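Local coordinates for protein octaprenyl-diphosphate synthase (Bacteroides thetaiotaomicron, PDB 3RMG) that probably acts as a magnesium-dependent prenyltransferase that lengthens isoprenoid diphosphate chains, at residues A[18-23]-A[71-76]; A[76-81]-A[120-125]; A[139-144]-A[175-180]. All coordinates share one frame; numbering follows the deposited sequence. Where two conformers were deposited one is given.

All three contacts are buried, their centres at different distances from the centre of the chain: about 17 Å for contact 1, 15 Å for contact 2 and 10 Å for contact 3. Contacts 1 and 2 use helix 67-90, their segments meeting at Leu-76, which takes part in neither, and a probable hydrogen bond between His-71 and His-125 joins them. Contact 3 pairs two other helices against the same helix, with Leu-141 packing on Leu-76 and Leu-79. In chemistry, contact 1 combines aromatic rings with aliphatic groups, contact 2 puts a leucine among a serine, a threonine and a histidine, and contact 3 is almost wholly aliphatic, with one exposed lysine. Contacts 2 and 3 reach the second subunit.

Contact 1: A[18-23]-A[71-76]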
loop_
_atom_site.group_PDB
_atom_site.type_symbol
_atom_site.label_atom_id
_atom_site.label_comp_id
_atom_site.label_asym_id
_atom_site.label_seq_id
_atom_site.Cartn_x
_atom_site.Cartn_y
_atom_site.Cartn_z
ATOM N N GLU A 18 7.768 24.937 7.766
ATOM C CA GLU A 18 6.484 25.065 8.426
ATOM C C GLU A 18 5.411 24.611 7.464
ATOM O O GLU A 18 4.467 23.924 7.852
ATOM C CB GLU A 18 6.235 26.507 8.880
ATOM C CG GLU A 18 6.958 26.868 10.183
ATOM C CD GLU A 18 6.954 28.363 10.474
ATOM O OE1 GLU A 18 7.805 28.809 11.275
ATOM O OE2 GLU A 18 6.112 29.090 9.900
ATOM N N ASP A 19 5.557 24.998 6.201
ATOM C CA ASP A 19 4.593 24.601 5.191
ATOM C C ASP A 19 4.591 23.084 5.037
ATOM O O ASP A 19 3.551 22.483 4.811
ATOM C CB ASP A 19 4.914 25.263 3.858
ATOM C CG ASP A 19 4.768 26.767 3.915
ATOM O OD1 ASP A 19 4.229 27.253 4.926
ATOM O OD2 ASP A 19 5.181 27.458 2.958
ATOM N N PHE A 20 5.756 22.461 5.153
ATOM C CA PHE A 20 5.800 21.023 5.016
ATOM C C PHE A 20 5.120 20.329 6.187
ATOM O O PHE A 20 4.502 19.274 6.015
ATOM C CB PHE A 20 7.224 20.492 4.953
ATOM C CG PHE A 20 7.315 19.066 5.371
ATOM C CD1 PHE A 20 7.101 18.046 4.447
ATOM C CD2 PHE A 20 7.535 18.735 6.700
ATOM C CE1 PHE A 20 7.154 16.709 4.837
ATOM C CE2 PHE A 20 7.587 17.402 7.110
ATOM C CZ PHE A 20 7.394 16.385 6.178
ATOM N N LYS A 21 5.276 20.897 7.378
ATOM C CA LYS A 21 4.739 20.288 8.596
ATOM C C LYS A 21 3.214 20.340 8.604
ATOM O O LYS A 21 2.556 19.382 9.006
ATOM C CB LYS A 21 5.301 20.986 9.831
ATOM C CG LYS A 21 5.780 20.027 10.909
ATOM C CD LYS A 21 7.083 20.526 11.513
ATOM C CE LYS A 21 7.813 19.418 12.272
ATOM N NZ LYS A 21 7.200 19.118 13.601
ATOM N N ALA A 22 2.669 21.464 8.146
ATOM C CA ALA A 22 1.237 21.624 7.970
ATOM C C ALA A 22 0.711 20.618 6.959
ATOM O O ALA A 22 -0.231 19.882 7.234
ATOM C CB ALA A 22 0.912 23.045 7.504
ATOM N N LEU A 23 1.327 20.599 5.781
ATOM C CA LEU A 23 0.877 19.759 4.679
ATOM C C LEU A 23 0.951 18.277 5.016
ATOM O O LEU A 23 0.271 17.457 4.402
ATOM C CB LEU A 23 1.713 20.037 3.439
ATOM C CG LEU A 23 1.198 19.373 2.167
ATOM C CD1 LEU A 23 -0.243 19.811 1.868
ATOM C CD2 LEU A 23 2.128 19.679 1.011
ATOM N N HIS A 71 4.672 18.392 -1.604
ATOM C CA HIS A 71 3.930 17.129 -1.777
ATOM C C HIS A 71 4.886 15.940 -1.947
ATOM O O HIS A 71 4.681 14.871 -1.364
ATOM C CB HIS A 71 2.913 17.200 -2.921
ATOM C CG HIS A 71 1.658 17.929 -2.556
ATOM N ND1 HIS A 71 0.798 17.480 -1.575
ATOM C CD2 HIS A 71 1.127 19.089 -3.022
ATOM C CE1 HIS A 71 -0.210 18.329 -1.456
ATOM N NE2 HIS A 71 -0.037 19.310 -2.326
ATOM N N ALA A 72 5.950 16.135 -2.719
ATOM C CA ALA A 72 6.994 15.117 -2.818
ATOM C C ALA A 72 7.476 14.694 -1.432
ATOM O O ALA A 72 7.493 13.512 -1.101
ATOM C CB ALA A 72 8.148 15.619 -3.639
ATOM N N ALA A 73 7.850 15.672 -0.620
ATOM C CA ALA A 73 8.396 15.390 0.696
ATOM C C ALA A 73 7.393 14.642 1.570
ATOM O O ALA A 73 7.736 13.663 2.229
ATOM C CB ALA A 73 8.858 16.682 1.368
ATOM N N VAL A 74 6.151 15.112 1.579
ATOM C CA VAL A 74 5.083 14.401 2.265
ATOM C C VAL A 74 4.927 12.977 1.710
ATOM O O VAL A 74 4.906 11.985 2.455
ATOM C CB VAL A 74 3.762 15.164 2.136
ATOM C CG1 VAL A 74 2.597 14.383 2.779
ATOM C CG2 VAL A 74 3.915 16.537 2.777
ATOM N N SER A 75 4.842 12.870 0.394
ATOM C CA SER A 75 4.663 11.562 -0.211
ATOM C C SER A 75 5.720 10.590 0.278
ATOM O O SER A 75 5.391 9.512 0.763
ATOM C CB SER A 75 4.727 11.649 -1.726
ATOM O OG SER A 75 4.626 10.354 -2.278
ATOM N N LEU A 76 6.992 10.968 0.145
ATOM C CA LEU A 76 8.081 10.065 0.482
ATOM C C LEU A 76 8.133 9.794 1.975
ATOM O O LEU A 76 8.391 8.678 2.396
ATOM C CB LEU A 76 9.418 10.595 -0.036
ATOM C CG LEU A 76 9.628 10.454 -1.559
ATOM C CD1 LEU A 76 10.854 11.200 -2.007
ATOM C CD2 LEU A 76 9.715 8.989 -1.995
#
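His-71 receives Leu-23 over one face of its imidazole, where the N-terminal helix 14-23 packs on helix 67-90 of the all-helical polyprenyl synthase fold. The axes of the two short segments approach to 9.6 Å at a signed angle of -50°. Leu-23 CD2 sits 3.7 Å from the centroid of the His-71 ring and 16° off its normal, a CH-pi contact displaced toward the rim, while Leu-23 CD1 touches His-71 CE1 at 3.6 Å. ND1 of His-71 is hydrogen-bonded to ND1 of His-125 on helix 102-128, so the ring is held by a polar bond as well as by Leu-23. An alanine in place of His-71 would probably leave His-125 without this partner and open a gap beneath the Leu-23 methyls.

Further along, Ala-73 offers its CB to Phe-20 CD1 at 3.8 Å, an oblique approach to the phenyl ring. Val-74 then touches both Phe-20 and Leu-23. With Val-74 CG1 anti to the backbone N (chi1 176°), CG2 lies beside that N and faces helix 14-23. There it meets Phe-20 CE1 at 3.8 Å and Leu-23 CG at 4.0 Å, so one methyl serves both residues. No hydrogen bond crosses between the segments. The backbone N of Val-74 lies at the edge of the Phe-20 ring, in its plane and 3.8 Å from CE1.

Contact 2: A[76-81]-A[120-125]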
loop_
_atom_site.group_PDB
_atom_site.type_symbol
_atom_site.label_atom_id
_atom_site.label_comp_id
_atom_site.label_asym_id
_atom_site.label_seq_id
_atom_site.Cartn_x
_atom_site.Cartn_y
_atom_site.Cartn_z
ATOM N N LEU A 76 6.992 10.968 0.145
ATOM C CA LEU A 76 8.081 10.065 0.482
ATOM C C LEU A 76 8.133 9.794 1.975
ATOM O O LEU A 76 8.391 8.678 2.396
ATOM C CB LEU A 76 9.418 10.595 -0.036
ATOM C CG LEU A 76 9.628 10.454 -1.559
ATOM C CD1 LEU A 76 10.854 11.200 -2.007
ATOM C CD2 LEU A 76 9.715 8.989 -1.995
ATOM N N GLU A 77 7.837 10.803 2.781
ATOM C CA GLU A 77 7.774 10.598 4.220
ATOM C C GLU A 77 6.628 9.652 4.620
ATOM O O GLU A 77 6.767 8.838 5.530
ATOM C CB GLU A 77 7.662 11.943 4.939
ATOM C CG GLU A 77 8.020 11.889 6.415
ATOM C CD GLU A 77 9.512 11.715 6.655
ATOM O OE1 GLU A 77 10.280 11.694 5.672
ATOM O OE2 GLU A 77 9.919 11.599 7.831
ATOM N N LEU A 78 5.495 9.753 3.939
ATOM C CA LEU A 78 4.398 8.823 4.179
ATOM C C LEU A 78 4.772 7.388 3.786
ATOM O O LEU A 78 4.432 6.425 4.491
ATOM C CB LEU A 78 3.144 9.265 3.417
ATOM C CG LEU A 78 2.534 10.575 3.913
ATOM C CD1 LEU A 78 1.355 10.999 3.055
ATOM C CD2 LEU A 78 2.143 10.436 5.367
ATOM N N LEU A 79 5.453 7.244 2.652
ATOM C CA LEU A 79 5.878 5.919 2.189
ATOM C C LEU A 79 6.787 5.252 3.224
ATOM O O LEU A 79 6.635 4.069 3.543
ATOM C CB LEU A 79 6.596 6.027 0.837
ATOM C CG LEU A 79 7.262 4.770 0.277
ATOM C CD1 LEU A 79 6.255 3.652 0.177
ATOM C CD2 LEU A 79 7.851 5.058 -1.089
ATOM N N HIS A 80 7.735 6.027 3.743
ATOM C CA HIS A 80 8.648 5.557 4.768
ATOM C C HIS A 80 7.882 5.166 6.032
ATOM O O HIS A 80 8.060 4.075 6.577
ATOM C CB HIS A 80 9.641 6.659 5.095
ATOM C CG HIS A 80 10.521 6.353 6.264
ATOM N ND1 HIS A 80 11.300 5.217 6.332
ATOM C CD2 HIS A 80 10.768 7.049 7.400
ATOM C CE1 HIS A 80 11.987 5.225 7.461
ATOM N NE2 HIS A 80 11.681 6.324 8.127
ATOM N N THR A 81 7.018 6.059 6.494
ATOM C CA THR A 81 6.232 5.772 7.679
ATOM C C THR A 81 5.427 4.501 7.507
ATOM O O THR A 81 5.363 3.677 8.420
ATOM C CB THR A 81 5.261 6.910 8.022
ATOM O OG1 THR A 81 5.917 8.174 7.848
ATOM C CG2 THR A 81 4.790 6.771 9.458
ATOM N N ALA A 120 -1.535 4.742 0.674
ATOM C CA ALA A 120 -2.387 5.345 -0.346
ATOM C C ALA A 120 -2.267 6.861 -0.255
ATOM O O ALA A 120 -2.100 7.551 -1.260
ATOM C CB ALA A 120 -3.838 4.909 -0.159
ATOM N N THR A 121 -2.356 7.386 0.957
ATOM C CA THR A 121 -2.195 8.822 1.125
ATOM C C THR A 121 -0.854 9.229 0.491
ATOM O O THR A 121 -0.788 10.197 -0.287
ATOM C CB THR A 121 -2.294 9.241 2.587
ATOM O OG1 THR A 121 -3.543 8.774 3.120
ATOM C CG2 THR A 121 -2.233 10.764 2.711
ATOM N N SER A 122 0.197 8.458 0.768
ATOM C CA SER A 122 1.490 8.707 0.130
ATOM C C SER A 122 1.330 8.896 -1.376
ATOM O O SER A 122 1.905 9.826 -1.954
ATOM C CB SER A 122 2.473 7.572 0.421
ATOM O OG SER A 122 2.804 7.537 1.798
ATOM N N LEU A 123 0.537 8.032 -2.011
ATOM C CA LEU A 123 0.324 8.111 -3.469
ATOM C C LEU A 123 -0.460 9.342 -3.942
ATOM O O LEU A 123 -0.175 9.916 -5.011
ATOM C CB LEU A 123 -0.354 6.830 -3.969
ATOM N N VAL A 124 -1.465 9.729 -3.157
ATOM C CA VAL A 124 -2.235 10.942 -3.414
ATOM C C VAL A 124 -1.297 12.141 -3.467
ATOM O O VAL A 124 -1.322 12.936 -4.420
ATOM C CB VAL A 124 -3.283 11.194 -2.306
ATOM C CG1 VAL A 124 -4.059 12.498 -2.578
ATOM C CG2 VAL A 124 -4.219 10.007 -2.182
ATOM N N HIS A 125 -0.447 12.270 -2.451
ATOM C CA HIS A 125 0.484 13.398 -2.440
ATOM C C HIS A 125 1.381 13.382 -3.677
ATOM O O HIS A 125 1.600 14.411 -4.313
ATOM C CB HIS A 125 1.269 13.443 -1.139
ATOM C CG HIS A 125 0.481 13.997 0.011
ATOM N ND1 HIS A 125 0.234 15.347 0.164
ATOM C CD2 HIS A 125 -0.122 13.384 1.058
ATOM C CE1 HIS A 125 -0.473 15.540 1.263
ATOM N NE2 HIS A 125 -0.704 14.365 1.823
#
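The His-125 imidazole is approached obliquely by Leu-78, whose CD1 comes to 3.4 Å from ring atom CD2; the two side chains lie at about a right angle. ND1 of this ring is taken up by His-71, whose plane is turned about 35° from it. Leu-78 CD1 gets there because chi2 of 176° sets it anti to CA, pointing on from the helix 67-90 surface. The same methyl also touches Thr-121 CG2 at 3.6 Å and the backbone N of Ser-122 at 3.6 Å, so it rests on Thr-121, Ser-122 and, a turn further on, His-125.

This is antiparallel packing of two long helices of the all-helical polyprenyl synthase fold. The segments run at 166°, with axes 8.0 Å apart, a close pairing made possible by small Ser-122 opposite Leu-78: their CA atoms are 5.0 Å apart, and Ser-122 CB lies 3.5 Å from Leu-78 CB. The serine was deposited in two conformers, and the very short approach of its OG to Leu-78 in the one given is doubtful. In this conformer the hydroxyl is placed to hydrogen-bond Leu-118 O, one turn back on its own helix. No hydrogen bond crosses between the segments.

Thr-121, which gives CG2 to Leu-78, has OG1 hydrogen-bonded to Gln-143 OE1 of the second subunit, and Ala-120 and Val-124 pack there too, so this helix packs on helix 67-90 and on the second subunit as well. Helix 67-90 in turn is backed by helices 132-154 and 174-188 through Leu-76, and by helix 50-62 through Glu-77.

Contact 3: A[139-144]-A[175-180]; sequences SSLGQK and AALFAA
This is an apolar helix-helix contact in the interior of the synthase fold, made chiefly by Leu-141 of helix 132-154 against Ala-176, Leu-177 and Ala-180 of helix 174-188. The two segments are antiparallel, at 175°, but their axes remain 11.0 Å apart and even the nearest CA atoms, those of Leu-141 and Ala-180, are 7.7 Å apart. Contact at that separation depends on Leu-141 and Lys-144 reaching across to two alanines and a leucine.

Leu-141 does most of the bridging. Its CG is anti to the backbone N (chi1 176°), and its two methyls divide the opposing surface between them. CD1 meets Ala-176 CB at 4.0 Å, whereas CD2 meets Ala-180 CB at 3.7 Å, one helical turn further along. CD2 also reaches Leu-177 CD1 at 4.1 Å, the two leucine side chains crossing at about a right angle.

Lys-144, one turn beyond Leu-141, adds the aliphatic part of its chain: CD lies 4.0 Å from Ala-176 CB. The bend at chi3 (-68°) turns CE off the otherwise extended chain, and NZ ends 4.1 Å from the same methyl. Ala-176 CB is thus touched by both Leu-141 and Lys-144.

Helix 67-90 packs against both partners, with Leu-76 and Leu-79 on Leu-141, Leu-76 on Ala-180 and His-80 on Leu-177. Ser-139 and Gln-143 pack instead on Val-124 of the second subunit, so helix 132-154 serves both the core and the dimer interface. No hydrogen bond links the two segments; their pairing rests on van der Waals contact and the burial of methyl groups, with the amine of exposed Lys-144, probably charged, beside them.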
loop_
_atom_site.group_PDB
_atom_site.type_symbol
_atom_site.label_atom_id
_atom_site.label_comp_id
_atom_site.label_asym_id
_atom_site.label_seq_id
_atom_site.Cartn_x
_atom_site.Cartn_y
_atom_site.Cartn_z
ATOM N N SER A 139 6.239 5.679 -7.084
ATOM C CA SER A 139 5.612 4.377 -7.247
ATOM C C SER A 139 6.684 3.302 -7.429
ATOM O O SER A 139 6.666 2.285 -6.737
ATOM C CB SER A 139 4.538 4.367 -8.359
ATOM O OG SER A 139 5.080 4.572 -9.659
ATOM N N SER A 140 7.645 3.527 -8.323
ATOM C CA SER A 140 8.660 2.493 -8.530
ATOM C C SER A 140 9.449 2.230 -7.254
ATOM O O SER A 140 9.813 1.094 -6.968
ATOM C CB SER A 140 9.591 2.824 -9.696
ATOM O OG SER A 140 10.371 3.954 -9.398
ATOM N N LEU A 141 9.693 3.271 -6.469
ATOM C CA LEU A 141 10.365 3.089 -5.187
ATOM C C LEU A 141 9.525 2.206 -4.288
ATOM O O LEU A 141 10.047 1.320 -3.610
ATOM C CB LEU A 141 10.626 4.431 -4.492
ATOM C CG LEU A 141 11.248 4.312 -3.101
ATOM C CD1 LEU A 141 12.672 3.830 -3.245
ATOM C CD2 LEU A 141 11.211 5.630 -2.326
ATOM N N GLY A 142 8.219 2.458 -4.261
ATOM C CA GLY A 142 7.313 1.608 -3.501
ATOM C C GLY A 142 7.525 0.157 -3.902
ATOM O O GLY A 142 7.652 -0.732 -3.054
ATOM N N GLN A 143 7.575 -0.089 -5.207
ATOM C CA GLN A 143 7.874 -1.421 -5.708
ATOM C C GLN A 143 9.181 -1.949 -5.106
ATOM O O GLN A 143 9.180 -2.937 -4.371
ATOM C CB GLN A 143 7.980 -1.414 -7.228
ATOM C CG GLN A 143 6.689 -1.625 -7.947
ATOM C CD GLN A 143 6.899 -2.319 -9.273
ATOM O OE1 GLN A 143 6.179 -3.257 -9.619
ATOM N NE2 GLN A 143 7.903 -1.879 -10.013
ATOM N N LYS A 144 10.287 -1.277 -5.414
ATOM C CA LYS A 144 11.606 -1.696 -4.918
ATOM C C LYS A 144 11.595 -2.116 -3.451
ATOM O O LYS A 144 11.978 -3.237 -3.126
ATOM C CB LYS A 144 12.660 -0.607 -5.138
ATOM C CG LYS A 144 14.036 -0.973 -4.562
ATOM C CD LYS A 144 15.004 0.210 -4.567
ATOM C CE LYS A 144 15.411 0.610 -5.985
ATOM N NZ LYS A 144 15.787 2.056 -6.078
ATOM N N ALA A 175 19.120 4.029 1.800
ATOM C CA ALA A 175 19.766 4.978 0.906
ATOM C C ALA A 175 18.906 5.223 -0.325
ATOM O O ALA A 175 18.979 6.297 -0.947
ATOM C CB ALA A 175 21.160 4.492 0.518
ATOM N N ALA A 176 18.080 4.235 -0.680
ATOM C CA ALA A 176 17.160 4.400 -1.802
ATOM C C ALA A 176 16.149 5.481 -1.466
ATOM O O ALA A 176 15.784 6.277 -2.325
ATOM C CB ALA A 176 16.468 3.099 -2.143
ATOM N N LEU A 177 15.724 5.524 -0.204
ATOM C CA LEU A 177 14.789 6.553 0.245
ATOM C C LEU A 177 15.439 7.943 0.242
ATOM O O LEU A 177 14.865 8.900 -0.287
ATOM C CB LEU A 177 14.255 6.230 1.644
ATOM C CG LEU A 177 13.221 7.203 2.226
ATOM C CD1 LEU A 177 12.031 7.386 1.287
ATOM C CD2 LEU A 177 12.748 6.725 3.601
ATOM N N PHE A 178 16.623 8.066 0.844
ATOM C CA PHE A 178 17.329 9.340 0.811
ATOM C C PHE A 178 17.607 9.810 -0.637
ATOM O O PHE A 178 17.444 10.981 -0.945
ATOM C CB PHE A 178 18.622 9.287 1.622
ATOM C CG PHE A 178 18.424 9.480 3.101
ATOM C CD1 PHE A 178 18.054 8.414 3.914
ATOM C CD2 PHE A 178 18.622 10.728 3.684
ATOM C CE1 PHE A 178 17.882 8.590 5.284
ATOM C CE2 PHE A 178 18.455 10.916 5.042
ATOM C CZ PHE A 178 18.084 9.842 5.847
ATOM N N ALA A 179 18.026 8.905 -1.511
ATOM C CA ALA A 179 18.251 9.254 -2.924
ATOM C C ALA A 179 16.945 9.720 -3.556
ATOM O O ALA A 179 16.914 10.704 -4.299
ATOM C CB ALA A 179 18.806 8.057 -3.694
ATOM N N ALA A 180 15.858 9.024 -3.243
ATOM C CA ALA A 180 14.557 9.387 -3.777
ATOM C C ALA A 180 14.180 10.784 -3.303
ATOM O O ALA A 180 13.699 11.613 -4.082
ATOM C CB ALA A 180 13.499 8.364 -3.367
#